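Local coordinates for protein putative alpha-L-fucosidase (Bacteroides thetaiotaomicron VPI-5482, PDB 3GZA) that probably hydrolyses alpha-L-fucosidic linkages as a glycoside hydrolase of family 29, removing L-fucose from glycans, at residues T272-A277 / N297-K302; A311-G316 / K334-E339; S233-P238 / K243-S248; N205-H210 / A215-G220. All coordinates share one frame; numbering follows the deposited sequence.

Contact 1 (T272-A277 / N297-K302); sequences TPLRGA and NTLMDK
Strand 264-273, helix 296-304 and strand 312-317 form a beta-alpha-beta unit of the TIM-barrel domain, and here L274, just past the end of the first strand, meets L299 on the helix. The tightest approach is methyl to methyl, L274 CD1 to L299 CD1 at 3.9 Å, and the same L274 CD1 also lies 4.1 Å from L299 CD2, so one methyl faces the fork of the opposing leucine. The two side chains cross at about a right angle. L274 holds CG trans to its backbone N (chi1 176°), a torsion that carries CD1 to the helix although the CB bond does not aim there. A second, looser touch joins T272 CG2 to K302 CD at 4.3 Å: the lysine offers its methylene chain, while its NZ bonds T224 O. The T272 hydroxyl is turned to its own strand, where OG1 donates to P273 O at 2.9 Å, tilted 25° from the carbonyl plane. With the lysine amine held by T224 O and the threonine hydroxyl by P273 O, and 136 Å² buried in all, the crossing probably relies on dispersion and on excluding water from leucine methyls and aliphatic lysine carbons.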
# COMPACT_ATOMS: atom_id res chain seq x y z
N THR A 272 25.04 18.64 4.49
CA THR A 272 24.28 19.86 4.32
C THR A 272 23.53 19.80 3.01
O THR A 272 23.99 19.25 2.05
CB THR A 272 25.19 21.12 4.27
OG1 THR A 272 24.40 22.32 4.08
CG2 THR A 272 26.27 21.05 3.15
N PRO A 273 22.34 20.37 3.01
CA PRO A 273 21.70 20.56 1.71
C PRO A 273 22.53 21.57 0.91
O PRO A 273 23.16 22.45 1.51
CB PRO A 273 20.36 21.21 2.04
CG PRO A 273 20.36 21.53 3.40
CD PRO A 273 21.51 20.90 4.12
N LEU A 274 22.56 21.43 -0.41
CA LEU A 274 23.12 22.49 -1.25
C LEU A 274 22.26 23.76 -1.17
O LEU A 274 22.78 24.87 -1.17
CB LEU A 274 23.22 22.00 -2.69
CG LEU A 274 23.70 23.02 -3.71
CD1 LEU A 274 25.12 23.58 -3.38
CD2 LEU A 274 23.64 22.42 -5.15
N ARG A 275 20.94 23.56 -1.09
CA ARG A 275 19.98 24.64 -1.04
C ARG A 275 19.77 25.09 0.40
O ARG A 275 18.70 24.87 1.04
CB ARG A 275 18.70 24.21 -1.69
CG ARG A 275 18.85 24.08 -3.20
CD ARG A 275 17.61 23.54 -3.90
NE ARG A 275 17.74 23.75 -5.35
CZ ARG A 275 16.75 24.04 -6.19
NH1 ARG A 275 15.48 24.07 -5.79
NH2 ARG A 275 17.02 24.30 -7.47
N GLY A 276 20.81 25.74 0.92
CA GLY A 276 20.83 26.18 2.31
C GLY A 276 21.05 27.66 2.53
O GLY A 276 21.29 28.08 3.66
N ALA A 277 20.99 28.49 1.49
CA ALA A 277 21.18 29.90 1.60
C ALA A 277 19.87 30.66 1.82
O ALA A 277 18.79 30.10 1.68
CB ALA A 277 21.88 30.45 0.29
N ASN A 297 31.74 30.53 -2.20
CA ASN A 297 32.60 30.88 -1.08
C ASN A 297 32.15 30.17 0.20
O ASN A 297 32.98 29.65 0.96
CB ASN A 297 32.73 32.39 -0.87
N THR A 298 30.84 30.08 0.41
CA THR A 298 30.33 29.33 1.56
C THR A 298 30.61 27.83 1.47
O THR A 298 31.03 27.22 2.47
CB THR A 298 28.83 29.60 1.72
OG1 THR A 298 28.65 31.02 1.80
CG2 THR A 298 28.33 28.98 3.02
N LEU A 299 30.45 27.25 0.28
CA LEU A 299 30.76 25.85 0.07
C LEU A 299 32.24 25.54 0.34
O LEU A 299 32.56 24.47 0.86
CB LEU A 299 30.39 25.44 -1.36
CG LEU A 299 28.89 25.37 -1.66
CD1 LEU A 299 28.63 25.16 -3.16
CD2 LEU A 299 28.21 24.29 -0.75
N MSE A 300 33.12 26.45 -0.04
CA MSE A 300 34.55 26.27 0.21
C MSE A 300 34.87 26.34 1.69
O MSE A 300 35.69 25.57 2.18
CB MSE A 300 35.37 27.25 -0.59
CG MSE A 300 35.26 27.01 -2.07
SE MSE A 300 35.61 25.19 -2.70
CE MSE A 300 37.41 24.95 -1.89
N ASP A 301 34.22 27.25 2.41
CA ASP A 301 34.38 27.36 3.88
C ASP A 301 33.95 25.99 4.47
O ASP A 301 34.65 25.41 5.32
CB ASP A 301 33.46 28.50 4.37
CG ASP A 301 33.47 28.72 5.90
OD1 ASP A 301 34.55 28.79 6.52
OD2 ASP A 301 32.35 28.89 6.50
N LYS A 302 32.82 25.45 4.00
CA LYS A 302 32.35 24.17 4.53
C LYS A 302 33.30 23.04 4.20
O LYS A 302 33.59 22.18 5.07
CB LYS A 302 30.93 23.87 4.08
CG LYS A 302 29.91 24.88 4.63
CD LYS A 302 28.52 24.58 4.14
CE LYS A 302 27.55 25.66 4.65
NZ LYS A 302 27.74 25.97 6.10

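Contact 2 (A311-G316 / K334-E339); sequences ATLILG and KEMGDE
Apolar packing carries this contact: the selenomethionine M336, on helix 327-344, reaches two leucines of strand 312-317 that lie on one face of that strand. L313 and M336 meet tip to tip, L313 CD2 to M336 CE at 4.0 Å. L315 is touched one atom further back, its CD1 standing 3.9 Å from M336 SE, and there the two side chains cross obliquely. The reach follows from the torsions of M336: CG is trans to the backbone N (chi1 -174°) and the chain stays extended beyond it, which lets a single residue span the gap between backbones whose nearest CA atoms, those of L315 and M336, are 11.4 Å apart. The leucines differ in their first torsion, L313 with CG opposite its N and L315 with CG opposite its carbonyl carbon, yet both send a methyl to the helix. M336 supplies about half of the 97 Å² buried, as expected where one long side chain serves two partners.

The charged side chains of the helix segment find their partners along the helix itself. On its exposed side K334 NZ forms a salt bridge with D338 OD2 at 2.9 Å, using the syn lone pair of that oxygen, one turn along from the lysine. E335 and E339 likewise pair with arginines of the same helix, R332 for the former, R342 and R343 for the latter.

Around the leucine-selenomethionine cluster, strand 22-26 contributes M22, which touches both L315 and M336; strand 264-273 contributes A270 beside L313 and T272 beside L315; and helix 296-304 packs L299 against M336.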
# COMPACT_ATOMS: atom_id res chain seq x y z
N ALA A 311 36.50 14.79 8.27
CA ALA A 311 35.16 14.32 8.09
C ALA A 311 34.84 14.23 6.58
O ALA A 311 35.23 15.09 5.82
CB ALA A 311 34.13 15.28 8.80
N THR A 312 34.16 13.18 6.16
CA THR A 312 33.65 13.07 4.82
C THR A 312 32.35 13.86 4.74
O THR A 312 31.46 13.74 5.60
CB THR A 312 33.52 11.62 4.38
OG1 THR A 312 34.87 11.14 4.15
CG2 THR A 312 32.65 11.48 3.10
N LEU A 313 32.22 14.67 3.70
CA LEU A 313 31.13 15.60 3.51
C LEU A 313 30.11 15.05 2.53
O LEU A 313 30.47 14.62 1.41
CB LEU A 313 31.70 16.90 2.96
CG LEU A 313 30.74 18.00 2.50
CD1 LEU A 313 29.89 18.54 3.69
CD2 LEU A 313 31.47 19.18 1.78
N ILE A 314 28.83 15.12 2.91
CA ILE A 314 27.75 14.70 2.07
C ILE A 314 26.88 15.90 1.68
O ILE A 314 26.35 16.57 2.54
CB ILE A 314 26.86 13.60 2.70
CG1 ILE A 314 27.76 12.39 3.07
CG2 ILE A 314 25.72 13.21 1.72
CD1 ILE A 314 26.97 11.18 3.72
N LEU A 315 26.76 16.16 0.38
CA LEU A 315 25.91 17.21 -0.10
C LEU A 315 24.52 16.72 -0.46
O LEU A 315 24.39 15.73 -1.20
CB LEU A 315 26.55 17.85 -1.35
CG LEU A 315 27.93 18.52 -1.23
CD1 LEU A 315 28.44 18.90 -2.62
CD2 LEU A 315 27.87 19.74 -0.30
N GLY A 316 23.49 17.43 -0.02
CA GLY A 316 22.10 17.09 -0.37
C GLY A 316 21.66 17.78 -1.63
O GLY A 316 21.51 19.05 -1.70
N LYS A 334 29.77 22.25 -10.20
CA LYS A 334 30.96 22.26 -11.04
C LYS A 334 31.94 23.30 -10.52
O LYS A 334 33.16 23.06 -10.43
CB LYS A 334 30.59 22.54 -12.49
CG LYS A 334 31.81 22.66 -13.39
CD LYS A 334 31.36 23.12 -14.75
CE LYS A 334 32.49 23.16 -15.76
NZ LYS A 334 33.43 24.26 -15.47
N GLU A 335 31.43 24.48 -10.19
CA GLU A 335 32.28 25.53 -9.65
C GLU A 335 33.02 25.06 -8.37
O GLU A 335 34.19 25.41 -8.17
CB GLU A 335 31.47 26.80 -9.37
CG GLU A 335 30.93 27.51 -10.60
CD GLU A 335 29.93 28.58 -10.32
OE1 GLU A 335 29.60 28.80 -9.13
OE2 GLU A 335 29.44 29.19 -11.32
N MSE A 336 32.33 24.32 -7.50
CA MSE A 336 32.92 23.79 -6.26
C MSE A 336 34.08 22.84 -6.55
O MSE A 336 35.17 22.99 -6.02
CB MSE A 336 31.88 23.09 -5.43
CG MSE A 336 32.39 22.67 -4.09
SE MSE A 336 31.08 21.79 -3.05
CE MSE A 336 32.01 21.58 -1.43
N GLY A 337 33.86 21.88 -7.44
CA GLY A 337 34.90 20.95 -7.83
C GLY A 337 36.05 21.66 -8.48
O GLY A 337 37.22 21.36 -8.18
N ASP A 338 35.76 22.62 -9.36
CA ASP A 338 36.83 23.38 -10.02
C ASP A 338 37.69 24.18 -9.03
O ASP A 338 38.93 24.28 -9.20
CB ASP A 338 36.22 24.35 -11.04
CG ASP A 338 35.64 23.67 -12.26
OD1 ASP A 338 35.85 22.44 -12.46
OD2 ASP A 338 34.94 24.39 -13.02
N GLU A 339 37.05 24.69 -7.97
CA GLU A 339 37.72 25.52 -7.01
C GLU A 339 38.53 24.65 -6.04
O GLU A 339 39.64 25.02 -5.65
CB GLU A 339 36.75 26.46 -6.33
CG GLU A 339 37.38 27.34 -5.30
CD GLU A 339 38.38 28.34 -5.84
OE1 GLU A 339 38.48 28.53 -7.06
OE2 GLU A 339 39.10 28.94 -5.02

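Contact 3 (S233-P238 / K243-S248)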
# COMPACT_ATOMS: atom_id res chain seq x y z
N SER A 233 38.23 10.16 14.81
CA SER A 233 37.39 9.10 14.27
C SER A 233 36.95 8.10 15.31
O SER A 233 35.99 7.38 15.10
CB SER A 233 38.13 8.27 13.22
OG SER A 233 38.41 9.06 12.07
N THR A 234 37.68 8.06 16.42
CA THR A 234 37.45 7.14 17.50
C THR A 234 36.28 7.59 18.38
O THR A 234 35.93 8.78 18.44
CB THR A 234 38.72 6.90 18.26
OG1 THR A 234 39.37 8.14 18.58
CG2 THR A 234 39.66 6.03 17.42
N PHE A 235 35.66 6.60 19.03
CA PHE A 235 34.37 6.80 19.68
C PHE A 235 34.24 5.82 20.84
O PHE A 235 34.79 4.74 20.78
CB PHE A 235 33.28 6.65 18.57
CG PHE A 235 32.08 7.52 18.77
CD1 PHE A 235 32.21 8.91 18.62
CD2 PHE A 235 30.83 7.00 19.14
CE1 PHE A 235 31.14 9.71 18.82
CE2 PHE A 235 29.75 7.83 19.34
CZ PHE A 235 29.90 9.18 19.20
N PRO A 236 33.53 6.22 21.90
CA PRO A 236 33.45 5.36 23.08
C PRO A 236 32.62 4.09 22.95
O PRO A 236 32.82 3.14 23.74
CB PRO A 236 32.87 6.30 24.14
CG PRO A 236 32.13 7.30 23.39
CD PRO A 236 32.86 7.52 22.12
N VAL A 237 31.75 4.05 21.95
CA VAL A 237 30.86 2.93 21.68
C VAL A 237 30.81 2.74 20.21
O VAL A 237 31.10 3.66 19.44
CB VAL A 237 29.44 3.16 22.26
CG1 VAL A 237 29.47 3.05 23.80
CG2 VAL A 237 28.84 4.50 21.76
N PRO A 238 30.45 1.52 19.76
CA PRO A 238 30.43 1.20 18.33
C PRO A 238 29.22 1.69 17.56
O PRO A 238 28.93 1.17 16.49
CB PRO A 238 30.57 -0.33 18.32
CG PRO A 238 29.92 -0.74 19.48
CD PRO A 238 30.19 0.32 20.57
N LYS A 243 21.14 6.17 23.43
CA LYS A 243 20.95 5.20 24.50
C LYS A 243 22.17 4.36 24.87
O LYS A 243 22.16 3.65 25.88
CB LYS A 243 19.79 4.25 24.15
CG LYS A 243 18.41 4.92 24.26
CD LYS A 243 17.26 3.89 24.16
N ARG A 244 23.22 4.44 24.05
CA ARG A 244 24.43 3.66 24.28
C ARG A 244 25.62 4.53 24.73
O ARG A 244 26.61 3.99 25.18
CB ARG A 244 24.77 2.89 23.00
CG ARG A 244 23.63 1.95 22.53
CD ARG A 244 23.31 0.90 23.59
NE ARG A 244 22.79 -0.38 23.09
CZ ARG A 244 23.52 -1.31 22.44
NH1 ARG A 244 24.77 -1.05 22.12
NH2 ARG A 244 23.00 -2.47 22.04
N ILE A 245 25.52 5.85 24.57
CA ILE A 245 26.54 6.80 25.04
C ILE A 245 26.33 7.04 26.55
O ILE A 245 25.18 7.18 27.01
CB ILE A 245 26.49 8.13 24.24
CG1 ILE A 245 26.85 7.86 22.78
CG2 ILE A 245 27.48 9.16 24.84
CD1 ILE A 245 26.40 9.00 21.78
N GLU A 246 27.42 7.06 27.32
CA GLU A 246 27.34 7.26 28.78
C GLU A 246 26.54 8.53 29.06
O GLU A 246 26.72 9.57 28.40
CB GLU A 246 28.76 7.31 29.41
CG GLU A 246 28.86 6.81 30.85
CD GLU A 246 28.26 7.76 31.89
OE1 GLU A 246 28.44 8.99 31.72
OE2 GLU A 246 27.66 7.28 32.89
N SER A 247 25.64 8.42 30.03
CA SER A 247 24.68 9.48 30.38
C SER A 247 25.25 10.86 30.77
O SER A 247 24.55 11.86 30.62
CB SER A 247 23.75 8.98 31.51
N SER A 248 26.48 10.94 31.24
CA SER A 248 27.06 12.22 31.66
C SER A 248 27.71 12.99 30.49
O SER A 248 28.09 14.16 30.64
CB SER A 248 28.11 11.99 32.75
OG SER A 248 29.36 11.57 32.19
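The backbones of 233-238 and 243-248 come closest at V237 and I245, whose CA atoms are 6.7 Å apart. Only T234 and F235 are in strand conformation, while 243-248 has no regular secondary structure, so the two segments meet through side chains and one carbonyl rather than as paired strands.

V237 is the centre. Its CG1 approaches R244 O to 3.3 Å, a close packing of a methyl on a carbonyl oxygen, and its CG2 lies 4.0 Å from I245 CG1. At chi1 -72° CG2 occupies the position between the backbone N and the carbonyl carbon, which gives I245 one methyl while CG1 keeps to the carbonyl of R244. V237 and I245 cross at about a right angle. I245 CD1 comes obliquely to the F235 ring, 4.3 Å from CE2. One face of that ring is covered by P236 CD, 3.4 Å above the plane and offset toward the rim.

Beyond the interface, E246 OE1 accepts two bonds from S248. The hydroxyl OG donates at 2.8 Å, nearly in line with the C-O bond, and the backbone N donates from 47° out of the carboxylate plane. In the conformer modelled here the R244 guanidinium forms a salt bridge with D213, though a second conformer of the arginine makes that pairing less than certain.

Segment 243-248 lies in the connection from strand 234-235, which pairs antiparallel with strand 264-273, to helix 251-257. Helix 251-257 lies against the apolar side, its L254 touching F235, P236 and I245, and P238 packs on Y264 while its backbone bonds that of A215.

Contact 4 (N205-H210 / A215-G220)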
# COMPACT_ATOMS: atom_id res chain seq x y z
N ASN A 205 30.73 -5.61 2.56
CA ASN A 205 31.64 -4.45 2.50
C ASN A 205 30.93 -3.12 2.47
O ASN A 205 31.54 -2.10 2.28
CB ASN A 205 32.53 -4.56 1.29
CG ASN A 205 33.45 -5.72 1.40
OD1 ASN A 205 34.24 -5.82 2.34
ND2 ASN A 205 33.33 -6.64 0.46
N CYS A 206 29.62 -3.15 2.70
CA CYS A 206 28.79 -1.96 2.72
C CYS A 206 28.77 -1.29 4.07
O CYS A 206 28.66 -1.95 5.09
CB CYS A 206 27.36 -2.34 2.28
SG CYS A 206 26.14 -1.02 2.23
N LEU A 207 28.89 0.03 4.10
CA LEU A 207 28.82 0.77 5.37
C LEU A 207 27.41 0.68 5.88
O LEU A 207 26.46 0.98 5.16
CB LEU A 207 29.22 2.23 5.19
CG LEU A 207 30.66 2.48 4.73
CD1 LEU A 207 30.81 3.87 3.97
CD2 LEU A 207 31.69 2.29 5.88
N PHE A 208 27.28 0.29 7.13
CA PHE A 208 25.98 0.12 7.80
C PHE A 208 25.75 1.37 8.67
O PHE A 208 26.50 1.61 9.64
CB PHE A 208 25.97 -1.13 8.65
CG PHE A 208 24.67 -1.37 9.37
CD1 PHE A 208 23.61 -2.03 8.74
CD2 PHE A 208 24.50 -0.91 10.68
CE1 PHE A 208 22.42 -2.22 9.41
CE2 PHE A 208 23.31 -1.11 11.33
CZ PHE A 208 22.28 -1.76 10.72
N TYR A 209 24.75 2.18 8.31
CA TYR A 209 24.48 3.42 9.02
C TYR A 209 22.98 3.55 9.19
O TYR A 209 22.30 4.05 8.27
CB TYR A 209 25.12 4.58 8.25
CG TYR A 209 24.89 5.89 8.90
CD1 TYR A 209 25.56 6.25 10.05
CD2 TYR A 209 24.01 6.80 8.35
CE1 TYR A 209 25.32 7.45 10.66
CE2 TYR A 209 23.73 8.02 9.01
CZ TYR A 209 24.39 8.31 10.16
OH TYR A 209 24.18 9.45 10.89
N HIS A 210 22.39 3.19 10.33
CA HIS A 210 22.99 2.76 11.59
C HIS A 210 21.83 2.27 12.44
O HIS A 210 20.68 2.45 12.09
CB HIS A 210 23.67 3.95 12.31
CG HIS A 210 22.78 5.12 12.50
ND1 HIS A 210 22.23 5.47 13.71
CD2 HIS A 210 22.36 6.07 11.61
CE1 HIS A 210 21.50 6.57 13.55
NE2 HIS A 210 21.59 6.97 12.30
N ALA A 215 27.08 1.65 14.11
CA ALA A 215 27.17 2.74 13.14
C ALA A 215 28.59 2.69 12.58
O ALA A 215 29.56 2.69 13.34
CB ALA A 215 26.94 4.08 13.77
N ASP A 216 28.68 2.59 11.26
CA ASP A 216 29.99 2.58 10.61
C ASP A 216 30.59 3.97 10.39
O ASP A 216 31.77 4.09 10.03
CB ASP A 216 29.96 1.78 9.33
CG ASP A 216 29.84 0.29 9.57
OD1 ASP A 216 30.00 -0.21 10.71
OD2 ASP A 216 29.66 -0.42 8.54
N PHE A 217 29.80 5.00 10.66
CA PHE A 217 30.25 6.37 10.74
C PHE A 217 29.20 7.09 11.57
O PHE A 217 28.16 6.48 11.88
CB PHE A 217 30.52 6.99 9.36
CG PHE A 217 29.36 6.99 8.44
CD1 PHE A 217 28.42 7.96 8.55
CD2 PHE A 217 29.23 6.03 7.44
CE1 PHE A 217 27.38 7.99 7.73
CE2 PHE A 217 28.19 6.05 6.60
CZ PHE A 217 27.28 7.05 6.72
N ARG A 218 29.46 8.33 11.97
CA ARG A 218 28.53 9.06 12.82
C ARG A 218 28.18 10.38 12.18
O ARG A 218 29.04 11.00 11.58
CB ARG A 218 29.11 9.37 14.22
CG ARG A 218 30.36 10.28 14.20
CD ARG A 218 30.97 10.40 15.57
NE ARG A 218 31.83 11.59 15.59
CZ ARG A 218 33.14 11.61 15.38
NH1 ARG A 218 33.84 10.47 15.25
NH2 ARG A 218 33.77 12.77 15.38
N TRP A 219 26.95 10.82 12.38
CA TRP A 219 26.54 12.18 12.00
C TRP A 219 27.28 13.14 12.90
O TRP A 219 27.23 13.01 14.13
CB TRP A 219 25.03 12.32 12.18
CG TRP A 219 24.50 13.69 11.89
CD1 TRP A 219 24.54 14.32 10.72
CD2 TRP A 219 23.83 14.55 12.80
NE1 TRP A 219 23.94 15.55 10.82
CE2 TRP A 219 23.47 15.71 12.08
CE3 TRP A 219 23.47 14.44 14.14
CZ2 TRP A 219 22.81 16.75 12.65
CZ3 TRP A 219 22.82 15.49 14.72
CH2 TRP A 219 22.49 16.64 13.98
N GLY A 220 27.96 14.11 12.30
CA GLY A 220 28.79 15.07 13.02
C GLY A 220 28.11 16.17 13.81
O GLY A 220 28.75 17.18 14.10
O HOH W 1 24.78 9.16 13.58
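Y209 and F217 form an offset stack between two neighbouring segments of the TIM barrel, where strand 207-209 ends and the chain returns toward strand 218-219. Their centroids are 4.1 Å apart and the planes 15° from parallel; F217 CE1 lies over the centre of the tyrosine ring, and H210 CD2 covers the opposite face.

The polar bookkeeping begins at F208, which is gripped twice. Its N donates to D216 OD2 at 2.9 Å almost straight (175°), coming from above the carboxylate plane, and its O accepts from D216 N at 2.9 Å. A chi1 of -71° sets the D216 carboxylate beside its own backbone N, where OD2 can take F208 N while D216 N binds F208 O. OD2 has a second donor in H13 NE2, and OD1 is salt-bridged to R214, so both oxygens of this buried acid have partners. F217 O, by contrast, is buried by the contact with no partner in the model; Y209 CD1 lies 3.2 Å from it. R218 donates to backbone oxygens of V266, W232 and L255, and W219 NE1 to D271.

H210 NE2 and Y209 OH both bind a sulfonate-bearing buffer molecule, which probably marks the active-site pocket at this end of the barrel. Replacing Y209 by an alanine takes away ring and hydroxyl together, which would probably leave F217 without its stacking partner and the water and the sulfonate without the phenol oxygen that they meet. That water donates to Y209 OH at 2.8 Å and accepts from W219 N at 3.0 Å.

In the fold
All four contacts reach the same barrel sheet, at different depths and with different chemistry. Contacts 1, 2 and 4 are buried, whereas contact 3 is only partly so and its centre lies farthest from that of the chain, about 20 Å. Contacts 1 and 2 adjoin: their strands 264-273 and 312-317 are neighbours, probably hydrogen-bonded from T272 O to G316 N, and both contacts are strand-side to helix packings of aliphatic groups. Contacts 3 and 4 adjoin through a probable bond from A215 N to P238 O and through F235 against R218. Contact 4 adds backbone-carboxylate bonds, stacked rings and water beside the bound buffer; contact 3 is mostly apolar packing in a partly exposed loop.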